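Tol-Pal system protein TolB (Acinetobacter baumannii, PDB 7MX5) probably acts in the periplasm as part of the Tol-Pal system, helping outer membrane invagination during cell division and maintenance of outer membrane integrity. Local coordinates at residues A[174-187]-A[215-227]. Sequence-based numbering, arbitrary orientation.
Sequences SPAWTPDAKKIAYV and LNGAPSFSPDGKS
Phe221 turns CG beside its own backbone N (chi1 -73°), which lays the ring against the hairpin 174-187, while Val187, with CG1 anti to N (chi1 -176°), leaves CG2 to meet Gly217. The ring is held from two directions. Ala185 CB comes in at its edge, in plane, 3.4 Å from Phe221 CE2, and Thr178 OG1 stands 4.1 Å above one face, over the ring centre. Pro179 crosses the Phe221 side chain at about a right angle, its CD 3.7 Å from Phe221 CB. Further along, Pro219 lies against Ser174, Ala176 and Val187: its CD is 3.6 Å from Ser174 CB and 4.0 Å from Val187 CG2, and its CG faces Ala176 CB. The methyl groups of Ala176 and Ala185, one from each strand of the hairpin, both touch Pro219 and Phe221. Val187 CG2 reaches to 3.5 Å from Gly217 CA, packing directly on the backbone.

No direct hydrogen bond joins the segments; a water accepts from Phe221 N and donates weakly to Trp177 O. This is how neighbouring blades of a beta-propeller meet, through side chains rather than a continuous sheet. Strands 172-177 and 215-221 are the outermost first strands of successive four-stranded antiparallel sheets, and the axes of 174-177 and 215-221 run 12° from parallel. On the 215-221 sheet, Phe221 also touches Met228 of strand 227-232, whereas Pro175, Trp177 and Ile184 of the hairpin pack on strands 135-141 and 150-156 of the preceding sheet.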
loop_
_atom_site.group_PDB
_atom_site.type_symbol
_atom_site.label_atom_id
_atom_site.label_comp_id
_atom_site.label_asym_id
_atom_site.label_seq_id
_atom_site.Cartn_x
_atom_site.Cartn_y
_atom_site.Cartn_z
ATOM N N SER A 174 7.277 -4.361 11.929
ATOM C CA SER A 174 6.695 -5.227 10.909
ATOM C C SER A 174 5.184 -5.386 11.040
ATOM O O SER A 174 4.707 -6.460 11.429
ATOM C CB SER A 174 7.363 -6.602 10.955
ATOM O OG SER A 174 8.771 -6.488 10.845
ATOM N N PRO A 175 4.398 -4.360 10.715
ATOM C CA PRO A 175 2.943 -4.553 10.637
ATOM C C PRO A 175 2.590 -5.397 9.419
ATOM O O PRO A 175 3.085 -5.155 8.315
ATOM C CB PRO A 175 2.386 -3.128 10.520
ATOM C CG PRO A 175 3.556 -2.199 10.618
ATOM C CD PRO A 175 4.803 -2.982 10.397
ATOM N N ALA A 176 1.738 -6.397 9.631
ATOM C CA ALA A 176 1.327 -7.314 8.575
ATOM C C ALA A 176 -0.189 -7.418 8.565
ATOM O O ALA A 176 -0.810 -7.610 9.616
ATOM C CB ALA A 176 1.952 -8.698 8.764
ATOM N N TRP A 177 -0.779 -7.301 7.379
ATOM C CA TRP A 177 -2.227 -7.290 7.230
ATOM C C TRP A 177 -2.762 -8.709 7.096
ATOM O O TRP A 177 -2.206 -9.524 6.352
ATOM C CB TRP A 177 -2.632 -6.462 6.010
ATOM C CG TRP A 177 -2.625 -4.990 6.254
ATOM C CD1 TRP A 177 -1.630 -4.113 5.939
ATOM C CD2 TRP A 177 -3.665 -4.215 6.864
ATOM N NE1 TRP A 177 -1.984 -2.840 6.315
ATOM C CE2 TRP A 177 -3.228 -2.877 6.887
ATOM C CE3 TRP A 177 -4.921 -4.526 7.394
ATOM C CZ2 TRP A 177 -4.004 -1.848 7.417
ATOM C CZ3 TRP A 177 -5.689 -3.504 7.920
ATOM C CH2 TRP A 177 -5.228 -2.182 7.927
ATOM N N THR A 178 -3.838 -8.998 7.819
ATOM C CA THR A 178 -4.529 -10.263 7.656
ATOM C C THR A 178 -5.220 -10.297 6.290
ATOM O O THR A 178 -5.566 -9.247 5.740
ATOM C CB THR A 178 -5.531 -10.463 8.798
ATOM O OG1 THR A 178 -5.207 -11.660 9.519
ATOM C CG2 THR A 178 -6.959 -10.550 8.293
ATOM N N PRO A 179 -5.397 -11.493 5.706
ATOM C CA PRO A 179 -5.879 -11.579 4.311
ATOM C C PRO A 179 -7.107 -10.736 3.995
ATOM O O PRO A 179 -7.163 -10.129 2.919
ATOM C CB PRO A 179 -6.177 -13.074 4.137
ATOM C CG PRO A 179 -5.371 -13.766 5.165
ATOM C CD PRO A 179 -4.997 -12.804 6.247
ATOM N N ASP A 180 -8.095 -10.685 4.886
ATOM C CA ASP A 180 -9.283 -9.875 4.655
ATOM C C ASP A 180 -9.185 -8.490 5.288
ATOM O O ASP A 180 -10.193 -7.778 5.350
ATOM C CB ASP A 180 -10.535 -10.609 5.154
ATOM C CG ASP A 180 -10.445 -11.015 6.616
ATOM O OD1 ASP A 180 -9.890 -10.251 7.428
ATOM O OD2 ASP A 180 -10.938 -12.113 6.954
ATOM N N ALA A 181 -7.998 -8.102 5.761
ATOM C CA ALA A 181 -7.720 -6.771 6.300
ATOM C C ALA A 181 -8.595 -6.421 7.500
ATOM O O ALA A 181 -8.775 -5.240 7.812
ATOM C CB ALA A 181 -7.859 -5.694 5.218
ATOM N N LYS A 182 -9.145 -7.422 8.187
ATOM C CA LYS A 182 -9.918 -7.166 9.397
ATOM C C LYS A 182 -9.045 -7.091 10.638
ATOM O O LYS A 182 -9.407 -6.409 11.604
ATOM C CB LYS A 182 -10.980 -8.251 9.591
ATOM C CG LYS A 182 -12.357 -7.879 9.072
ATOM C CD LYS A 182 -12.975 -9.028 8.292
ATOM C CE LYS A 182 -14.366 -8.673 7.793
ATOM N NZ LYS A 182 -15.224 -9.882 7.651
ATOM N N LYS A 183 -7.905 -7.777 10.634
ATOM C CA LYS A 183 -6.983 -7.773 11.757
ATOM C C LYS A 183 -5.598 -7.376 11.267
ATOM O O LYS A 183 -5.272 -7.505 10.084
ATOM C CB LYS A 183 -6.926 -9.146 12.442
ATOM C CG LYS A 183 -8.251 -9.594 13.037
ATOM C CD LYS A 183 -8.072 -10.810 13.930
ATOM C CE LYS A 183 -9.334 -11.096 14.728
ATOM N NZ LYS A 183 -10.280 -11.968 13.979
ATOM N N ILE A 184 -4.784 -6.881 12.195
ATOM C CA ILE A 184 -3.405 -6.514 11.908
ATOM C C ILE A 184 -2.507 -7.167 12.947
ATOM O O ILE A 184 -2.885 -7.303 14.116
ATOM C CB ILE A 184 -3.209 -4.981 11.888
ATOM C CG1 ILE A 184 -1.798 -4.631 11.412
ATOM C CG2 ILE A 184 -3.478 -4.376 13.259
ATOM C CD1 ILE A 184 -1.763 -3.549 10.369
ATOM N N ALA A 185 -1.326 -7.597 12.511
ATOM C CA ALA A 185 -0.331 -8.180 13.393
ATOM C C ALA A 185 0.921 -7.316 13.395
ATOM O O ALA A 185 1.171 -6.540 12.468
ATOM C CB ALA A 185 0.024 -9.611 12.977
ATOM N N TYR A 186 1.713 -7.466 14.452
ATOM C CA TYR A 186 2.910 -6.657 14.626
ATOM C C TYR A 186 3.788 -7.305 15.685
ATOM O O TYR A 186 3.329 -8.126 16.483
ATOM C CB TYR A 186 2.559 -5.220 15.024
ATOM C CG TYR A 186 1.644 -5.130 16.225
ATOM C CD1 TYR A 186 2.161 -5.059 17.512
ATOM C CD2 TYR A 186 0.261 -5.124 16.073
ATOM C CE1 TYR A 186 1.329 -4.982 18.612
ATOM C CE2 TYR A 186 -0.577 -5.043 17.168
ATOM C CZ TYR A 186 -0.037 -4.972 18.436
ATOM O OH TYR A 186 -0.865 -4.893 19.533
ATOM N N VAL A 187 5.058 -6.919 15.680
ATOM C CA VAL A 187 6.024 -7.363 16.676
ATOM C C VAL A 187 6.219 -6.229 17.669
ATOM O O VAL A 187 6.581 -5.112 17.284
ATOM C CB VAL A 187 7.356 -7.765 16.026
ATOM C CG1 VAL A 187 8.310 -8.325 17.072
ATOM C CG2 VAL A 187 7.111 -8.772 14.919
ATOM N N LEU A 215 12.712 -14.730 18.825
ATOM C CA LEU A 215 11.779 -14.212 17.831
ATOM C C LEU A 215 12.337 -12.953 17.180
ATOM O O LEU A 215 12.571 -11.944 17.855
ATOM C CB LEU A 215 10.430 -13.922 18.484
ATOM C CG LEU A 215 9.325 -13.402 17.561
ATOM C CD1 LEU A 215 9.010 -14.419 16.478
ATOM C CD2 LEU A 215 8.077 -13.061 18.362
ATOM N N ASN A 216 12.556 -13.012 15.865
ATOM C CA ASN A 216 12.929 -11.831 15.097
ATOM C C ASN A 216 11.708 -11.061 14.614
ATOM O O ASN A 216 11.710 -9.825 14.624
ATOM C CB ASN A 216 13.799 -12.227 13.900
ATOM C CG ASN A 216 15.199 -12.637 14.306
ATOM O OD1 ASN A 216 15.430 -13.772 14.722
ATOM N ND2 ASN A 216 16.145 -11.711 14.185
ATOM N N GLY A 217 10.664 -11.769 14.191
ATOM C CA GLY A 217 9.434 -11.130 13.773
ATOM C C GLY A 217 9.093 -11.334 12.312
ATOM O O GLY A 217 9.114 -12.464 11.813
ATOM N N ALA A 218 8.773 -10.235 11.622
ATOM C CA ALA A 218 8.389 -10.230 10.214
ATOM C C ALA A 218 7.239 -11.196 9.953
ATOM O O ALA A 218 7.426 -12.208 9.264
ATOM C CB ALA A 218 9.586 -10.578 9.327
ATOM N N PRO A 219 6.044 -10.926 10.470
ATOM C CA PRO A 219 4.925 -11.844 10.245
ATOM C C PRO A 219 4.338 -11.696 8.850
ATOM O O PRO A 219 4.444 -10.651 8.205
ATOM C CB PRO A 219 3.905 -11.438 11.316
ATOM C CG PRO A 219 4.249 -10.039 11.688
ATOM C CD PRO A 219 5.662 -9.751 11.273
ATOM N N SER A 220 3.719 -12.780 8.389
ATOM C CA SER A 220 3.044 -12.811 7.100
ATOM C C SER A 220 2.003 -13.919 7.145
ATOM O O SER A 220 2.283 -15.014 7.639
ATOM C CB SER A 220 4.028 -13.042 5.949
ATOM O OG SER A 220 3.348 -13.145 4.710
ATOM N N PHE A 221 0.813 -13.632 6.629
ATOM C CA PHE A 221 -0.342 -14.502 6.806
ATOM C C PHE A 221 -0.683 -15.234 5.515
ATOM O O PHE A 221 -0.571 -14.675 4.419
ATOM C CB PHE A 221 -1.549 -13.699 7.288
ATOM C CG PHE A 221 -1.439 -13.263 8.715
ATOM C CD1 PHE A 221 -1.675 -14.157 9.745
ATOM C CD2 PHE A 221 -1.076 -11.964 9.029
ATOM C CE1 PHE A 221 -1.566 -13.762 11.062
ATOM C CE2 PHE A 221 -0.967 -11.565 10.341
ATOM C CZ PHE A 221 -1.211 -12.465 11.361
ATOM N N SER A 222 -1.095 -16.490 5.664
ATOM C CA SER A 222 -1.470 -17.309 4.524
ATOM C C SER A 222 -2.726 -16.753 3.857
ATOM O O SER A 222 -3.613 -16.222 4.532
ATOM C CB SER A 222 -1.720 -18.746 4.967
ATOM O OG SER A 222 -0.735 -19.626 4.460
ATOM N N PRO A 223 -2.821 -16.853 2.529
ATOM C CA PRO A 223 -4.055 -16.415 1.854
ATOM C C PRO A 223 -5.301 -17.132 2.344
ATOM O O PRO A 223 -6.383 -16.530 2.358
ATOM C CB PRO A 223 -3.781 -16.717 0.374
ATOM C CG PRO A 223 -2.305 -16.821 0.247
ATOM C CD PRO A 223 -1.730 -17.161 1.589
ATOM N N ASP A 224 -5.188 -18.396 2.751
ATOM C CA ASP A 224 -6.342 -19.138 3.246
ATOM C C ASP A 224 -6.726 -18.759 4.671
ATOM O O ASP A 224 -7.719 -19.283 5.187
ATOM C CB ASP A 224 -6.084 -20.650 3.153
ATOM C CG ASP A 224 -4.884 -21.106 3.976
ATOM O OD1 ASP A 224 -4.389 -20.337 4.824
ATOM O OD2 ASP A 224 -4.434 -22.254 3.770
ATOM N N GLY A 225 -5.970 -17.870 5.314
ATOM C CA GLY A 225 -6.272 -17.468 6.672
ATOM C C GLY A 225 -6.034 -18.531 7.717
ATOM O O GLY A 225 -6.578 -18.434 8.820
ATOM N N LYS A 226 -5.228 -19.548 7.406
ATOM C CA LYS A 226 -5.006 -20.661 8.317
ATOM C C LYS A 226 -3.599 -20.725 8.888
ATOM O O LYS A 226 -3.394 -21.407 9.897
ATOM C CB LYS A 226 -5.310 -21.992 7.614
ATOM C CG LYS A 226 -6.667 -22.043 6.934
ATOM C CD LYS A 226 -7.292 -23.422 7.060
ATOM C CE LYS A 226 -8.782 -23.383 6.768
ATOM N NZ LYS A 226 -9.593 -23.506 8.011
ATOM N N SER A 227 -2.630 -20.043 8.281
ATOM C CA SER A 227 -1.243 -20.159 8.703
ATOM C C SER A 227 -0.577 -18.791 8.698
ATOM O O SER A 227 -1.069 -17.835 8.091
ATOM C CB SER A 227 -0.463 -21.127 7.803
ATOM O OG SER A 227 -1.114 -22.384 7.727
HETATM O O HOH W 1 0.787 -10.768 5.723
#